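Local coordinates for lipoprotein, putative (Bacillus anthracis, PDB 4NOH) that is of unknown function but, as a putative lipoprotein of an uncharacterised family, may bind lipid, at residues 43-48 against 107-112; 89-94 against 116-121. All coordinates share one frame; numbering follows the deposited sequence. Where two conformers were deposited one is given.

Interaction 1: residues 43-48 against 107-112; sequences KVLIMN and VVIGDA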
loop_
_atom_site.group_PDB
_atom_site.type_symbol
_atom_site.label_atom_id
_atom_site.label_comp_id
_atom_site.label_asym_id
_atom_site.label_seq_id
_atom_site.Cartn_x
_atom_site.Cartn_y
_atom_site.Cartn_z
ATOM N N LYS A 43 -10.229 6.974 5.317
ATOM C CA LYS A 43 -9.339 6.979 4.164
ATOM C C LYS A 43 -9.332 5.638 3.474
ATOM O O LYS A 43 -9.404 4.588 4.143
ATOM C CB LYS A 43 -7.915 7.343 4.573
ATOM C CG LYS A 43 -7.702 8.828 4.713
ATOM C CD LYS A 43 -6.249 9.210 4.987
ATOM C CE LYS A 43 -6.021 10.692 4.663
ATOM N NZ LYS A 43 -4.640 11.206 4.931
ATOM N N VAL A 44 -9.278 5.672 2.147
ATOM C CA VAL A 44 -9.193 4.437 1.347
ATOM C C VAL A 44 -8.091 4.621 0.306
ATOM O O VAL A 44 -8.032 5.645 -0.366
ATOM C CB VAL A 44 -10.542 4.045 0.706
ATOM C CG1 VAL A 44 -11.082 5.114 -0.200
ATOM C CG2 VAL A 44 -10.421 2.717 -0.022
ATOM N N LEU A 45 -7.221 3.622 0.205
ATOM C CA LEU A 45 -6.109 3.633 -0.740
ATOM C C LEU A 45 -6.534 2.672 -1.830
ATOM O O LEU A 45 -6.654 1.484 -1.569
ATOM C CB LEU A 45 -4.848 3.175 -0.058
ATOM C CG LEU A 45 -3.500 3.361 -0.735
ATOM C CD1 LEU A 45 -3.223 4.820 -1.081
ATOM C CD2 LEU A 45 -2.394 2.825 0.163
ATOM N N ILE A 46 -6.728 3.198 -3.025
ATOM C CA ILE A 46 -7.302 2.475 -4.167
ATOM C C ILE A 46 -6.232 2.157 -5.212
ATOM O O ILE A 46 -5.487 3.038 -5.657
ATOM C CB ILE A 46 -8.402 3.315 -4.848
ATOM C CG1 ILE A 46 -9.414 3.876 -3.824
ATOM C CG2 ILE A 46 -9.135 2.480 -5.898
ATOM C CD1 ILE A 46 -10.250 5.043 -4.319
HETATM N N MSE A 47 -6.150 0.908 -5.613
HETATM C CA MSE A 47 -5.229 0.584 -6.672
HETATM C C MSE A 47 -5.960 -0.212 -7.702
HETATM O O MSE A 47 -7.114 -0.618 -7.522
HETATM C CB MSE A 47 -3.995 -0.143 -6.163
HETATM C CG MSE A 47 -4.252 -1.516 -5.583
HETATM SE SE MSE A 47 -2.780 -2.073 -4.371
HETATM C CE MSE A 47 -3.555 -1.576 -2.649
ATOM N N ASN A 48 -5.309 -0.369 -8.836
ATOM C CA ASN A 48 -5.867 -1.181 -9.876
ATOM C C ASN A 48 -5.375 -2.624 -9.725
ATOM O O ASN A 48 -4.431 -2.930 -8.981
ATOM C CB ASN A 48 -5.667 -0.623 -11.293
ATOM C CG ASN A 48 -4.225 -0.592 -11.766
ATOM O OD1 ASN A 48 -3.344 -1.280 -11.268
ATOM N ND2 ASN A 48 -3.994 0.185 -12.806
ATOM N N VAL A 107 -6.643 -7.186 5.436
ATOM C CA VAL A 107 -5.345 -7.248 4.766
ATOM C C VAL A 107 -4.789 -5.824 4.738
ATOM O O VAL A 107 -5.527 -4.870 4.548
ATOM C CB VAL A 107 -5.501 -7.788 3.344
ATOM C CG1 VAL A 107 -4.185 -7.710 2.567
ATOM C CG2 VAL A 107 -6.052 -9.198 3.344
ATOM N N VAL A 108 -3.494 -5.705 5.004
ATOM C CA VAL A 108 -2.823 -4.423 5.031
ATOM C C VAL A 108 -1.624 -4.434 4.088
ATOM O O VAL A 108 -1.217 -5.466 3.597
ATOM C CB VAL A 108 -2.337 -4.067 6.479
ATOM C CG1 VAL A 108 -3.525 -3.938 7.453
ATOM C CG2 VAL A 108 -1.338 -5.092 7.005
ATOM N N ILE A 109 -1.086 -3.256 3.803
ATOM C CA ILE A 109 0.177 -3.156 3.073
ATOM C C ILE A 109 1.302 -3.185 4.122
ATOM O O ILE A 109 1.285 -2.436 5.120
ATOM C CB ILE A 109 0.277 -1.874 2.247
ATOM C CG1 ILE A 109 -0.710 -1.960 1.067
ATOM C CG2 ILE A 109 1.704 -1.677 1.727
ATOM C CD1 ILE A 109 -0.907 -0.656 0.322
ATOM N N GLY A 110 2.286 -4.048 3.919
ATOM C CA GLY A 110 3.357 -4.147 4.892
ATOM C C GLY A 110 2.912 -4.832 6.164
ATOM O O GLY A 110 2.026 -5.710 6.151
ATOM N N ASP A 111 3.490 -4.424 7.285
ATOM C CA ASP A 111 3.282 -5.160 8.535
ATOM C C ASP A 111 2.328 -4.535 9.538
ATOM O O ASP A 111 2.053 -5.114 10.607
ATOM C CB ASP A 111 4.642 -5.447 9.181
ATOM C CG ASP A 111 5.557 -6.330 8.307
ATOM O OD1 ASP A 111 5.204 -6.691 7.181
ATOM O OD2 ASP A 111 6.665 -6.675 8.765
ATOM N N ALA A 112 1.748 -3.412 9.148
ATOM C CA ALA A 112 0.820 -2.684 9.988
ATOM C C ALA A 112 -0.025 -1.801 9.090
ATOM O O ALA A 112 0.385 -1.455 7.976
ATOM C CB ALA A 112 1.604 -1.814 10.963
#

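Interaction 2: residues 89-94 against 116-121; sequences EEQKDV and TDMYAV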
loop_
_atom_site.group_PDB
_atom_site.type_symbol
_atom_site.label_atom_id
_atom_site.label_comp_id
_atom_site.label_asym_id
_atom_site.label_seq_id
_atom_site.Cartn_x
_atom_site.Cartn_y
_atom_site.Cartn_z
ATOM N N GLU A 89 -12.554 -4.299 9.891
ATOM C CA GLU A 89 -13.846 -4.915 10.194
ATOM C C GLU A 89 -14.604 -5.107 8.887
ATOM O O GLU A 89 -14.244 -4.525 7.871
ATOM C CB GLU A 89 -14.672 -3.979 11.095
ATOM C CG GLU A 89 -13.919 -3.446 12.314
ATOM C CD GLU A 89 -14.750 -2.516 13.192
ATOM O OE1 GLU A 89 -14.237 -2.113 14.271
ATOM O OE2 GLU A 89 -15.916 -2.197 12.825
ATOM N N GLU A 90 -15.660 -5.914 8.926
ATOM C CA GLU A 90 -16.512 -6.118 7.754
ATOM C C GLU A 90 -17.089 -4.768 7.368
ATOM O O GLU A 90 -17.574 -4.033 8.226
ATOM C CB GLU A 90 -17.663 -7.064 8.122
ATOM C CG GLU A 90 -18.681 -7.317 7.012
ATOM C CD GLU A 90 -19.733 -8.332 7.423
ATOM O OE1 GLU A 90 -20.215 -8.286 8.591
ATOM O OE2 GLU A 90 -20.083 -9.168 6.566
ATOM N N GLN A 91 -17.017 -4.445 6.084
ATOM C CA GLN A 91 -17.523 -3.195 5.535
ATOM C C GLN A 91 -18.186 -3.573 4.217
ATOM O O GLN A 91 -17.496 -3.881 3.264
ATOM C CB GLN A 91 -16.359 -2.220 5.278
ATOM C CG GLN A 91 -15.614 -1.776 6.525
ATOM C CD GLN A 91 -16.415 -0.835 7.407
ATOM O OE1 GLN A 91 -17.334 -0.162 6.947
ATOM N NE2 GLN A 91 -16.044 -0.762 8.682
ATOM N N LYS A 92 -19.517 -3.582 4.167
ATOM C CA LYS A 92 -20.219 -3.973 2.946
ATOM C C LYS A 92 -20.840 -2.790 2.225
ATOM O O LYS A 92 -21.446 -2.977 1.173
ATOM C CB LYS A 92 -21.290 -5.034 3.240
ATOM C CG LYS A 92 -20.702 -6.332 3.758
ATOM C CD LYS A 92 -21.730 -7.440 3.917
ATOM C CE LYS A 92 -22.135 -8.032 2.589
ATOM N NZ LYS A 92 -22.902 -9.290 2.796
ATOM N N ASP A 93 -20.688 -1.584 2.768
ATOM C CA ASP A 93 -21.300 -0.391 2.170
ATOM C C ASP A 93 -20.278 0.612 1.666
ATOM O O ASP A 93 -20.543 1.816 1.623
ATOM C CB ASP A 93 -22.208 0.282 3.202
ATOM C CG ASP A 93 -23.314 -0.631 3.680
ATOM O OD1 ASP A 93 -23.743 -1.510 2.901
ATOM O OD2 ASP A 93 -23.773 -0.462 4.828
ATOM N N VAL A 94 -19.115 0.118 1.258
ATOM C CA VAL A 94 -18.073 0.982 0.738
ATOM C C VAL A 94 -18.352 1.210 -0.737
ATOM O O VAL A 94 -18.298 0.265 -1.521
ATOM C CB VAL A 94 -16.671 0.363 0.940
ATOM C CG1 VAL A 94 -15.594 1.210 0.299
ATOM C CG2 VAL A 94 -16.413 0.228 2.426
ATOM N N THR A 116 -3.605 4.776 5.627
ATOM C CA THR A 116 -5.003 4.702 5.263
ATOM C C THR A 116 -5.756 3.854 6.284
ATOM O O THR A 116 -5.150 3.276 7.175
ATOM C CB THR A 116 -5.109 4.068 3.856
ATOM O OG1 THR A 116 -6.458 4.125 3.382
ATOM C CG2 THR A 116 -4.615 2.645 3.856
ATOM N N ASP A 117 -7.085 3.850 6.187
ATOM C CA ASP A 117 -7.909 2.970 6.983
ATOM C C ASP A 117 -8.250 1.680 6.212
ATOM O O ASP A 117 -8.207 0.577 6.776
ATOM C CB ASP A 117 -9.193 3.678 7.364
ATOM C CG ASP A 117 -8.950 4.856 8.224
ATOM O OD1 ASP A 117 -8.521 4.641 9.385
ATOM O OD2 ASP A 117 -9.280 5.984 7.826
HETATM N N MSE A 118 -8.593 1.821 4.931
HETATM C CA MSE A 118 -9.019 0.698 4.077
HETATM C C MSE A 118 -8.212 0.715 2.807
HETATM O O MSE A 118 -7.563 1.720 2.449
HETATM C CB MSE A 118 -10.498 0.832 3.691
HETATM C CG MSE A 118 -11.313 1.007 4.949
HETATM SE SE MSE A 118 -13.214 0.965 4.514
HETATM C CE MSE A 118 -13.341 2.734 3.668
ATOM N N TYR A 119 -8.252 -0.393 2.083
ATOM C CA TYR A 119 -7.528 -0.569 0.829
ATOM C C TYR A 119 -8.524 -1.137 -0.164
ATOM O O TYR A 119 -9.250 -2.054 0.151
ATOM C CB TYR A 119 -6.384 -1.545 0.989
ATOM C CG TYR A 119 -5.458 -1.274 2.159
ATOM C CD1 TYR A 119 -5.814 -1.676 3.424
ATOM C CD2 TYR A 119 -4.233 -0.619 1.997
ATOM C CE1 TYR A 119 -5.005 -1.465 4.494
ATOM C CE2 TYR A 119 -3.395 -0.410 3.091
ATOM C CZ TYR A 119 -3.805 -0.829 4.333
ATOM O OH TYR A 119 -3.017 -0.652 5.426
ATOM N N ALA A 120 -8.580 -0.600 -1.355
ATOM C CA ALA A 120 -9.531 -1.107 -2.360
ATOM C C ALA A 120 -8.796 -1.471 -3.625
ATOM O O ALA A 120 -7.809 -0.833 -3.974
ATOM C CB ALA A 120 -10.614 -0.092 -2.654
ATOM N N VAL A 121 -9.268 -2.513 -4.310
ATOM C CA VAL A 121 -8.689 -2.892 -5.577
ATOM C C VAL A 121 -9.824 -2.964 -6.570
ATOM O O VAL A 121 -10.803 -3.675 -6.345
ATOM C CB VAL A 121 -7.912 -4.209 -5.506
ATOM C CG1 VAL A 121 -7.230 -4.507 -6.835
ATOM C CG2 VAL A 121 -6.887 -4.186 -4.367
#

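Interaction 1: residues 43-48 against 107-112
Leu45, Met47 and Ile109 meet beside the ring of Tyr119, the flat group of the neighbourhood, which touches Ile109; the contact itself is made by apolar methyl ends. It illustrates how two layers of a fold can be joined: within this pair of segments one methyl, CD1 of Ile109, meets both partners, and Tyr119 adds to the joint between the sheets. That methyl lies 3.8 Å from CD2 of Leu45, the two side chains crossing at about a right angle. From another direction the end of Met47, a selenomethionine, approaches tip to tip, with CE 4.1 Å from CD1 of Ile109. The bend at chi3 (97°) turns CE off the line of the Met47 chain; a second conformer of this side chain exists, so its share of the contact is less certain. Ile109 reaches its partners because CG1 stands anti to the carbonyl carbon (chi1 -70°) and the chain then runs out extended to CD1. All three residues are buried, and Met55 of helix 49-57 also touches Ile109. Gly110, just after the strand, has a positive phi. Leu45 and Met47 present the same face of strand 42-48 in the large mixed sheet, whereas Ile109 belongs to an outer strand of the small antiparallel sheet. The 10.0 Å between CA of Leu45 and CA of Ile109 is consistent with face-to-face packing of two beta sheets in a hydrophobic core.

Interaction 2: residues 89-94 against 116-121
Met118, a selenomethionine, rests its selenium against Val94 and Gln91, a compact example of how one long, flexible side chain can join a loop to the face of a sheet. The closest approach is between SE of Met118 and CG2 of Val94, 3.9 Å apart, with the two side chains meeting tip to tip; CE of Met118 lies 4.2 Å from the same CG2. Gln91 arrives differently. Its chain crosses that of Met118 at about a right angle, and the touching atom is the aliphatic CG, 4.2 Å from SE of Met118, rather than the terminal amide. Met118 runs extended as far as SE and bends only at chi3 (-73°), which folds CE round so that both selenium and methyl face Val94. No hydrogen bond links the two segments, and the contact rests on apolar packing.

Around this first shell, Val85 and Ala87 also touch the Met118 side chain, while a backbone bond between Val94 and Met101 holds the far end of the loop. The carbonyl of Met118 is fixed from its own segment: OG1 of Thr116 donates to O of Met118 at 2.8 Å, in the carbonyl plane on a lone pair, with a C=O...donor angle of 143°. On the far side of the sheet from the loop, the same threonine lays CG2 over one face of the Tyr119 ring, 3.4 Å above its plane and offset toward the rim. Further out, Arg113 NH1 bonds to Asp117 O just before the strand. The contacts of Met118 with Val94 and Gln91 mark a loop between strands 84-86 and 95-96 folded over one face of a mixed beta sheet, its apolar atoms closing on a residue of the inner strand 118-122.

How the interactions relate
Interactions 1 and 2 share a framework, since strands 42-48 and 118-122 are parallel neighbours in the large mixed sheet. Their centres lie about 9 Å apart, and backbone atoms tie them directly: O of Leu45 is 2.8 Å from N of Ala120, a probable hydrogen bond. At the start of the strand pair, N of Lys43 lies 2.9 Å from OD2 of Asp117, another probable bond. Leu45 and Met118 point to opposite faces of the sheet, so interaction 1 packs the small sheet on one side and interaction 2 the 89-94 loop on the other. Tyr119, next to Met118 in sequence, turns to the side of interaction 1, where it touches Val108.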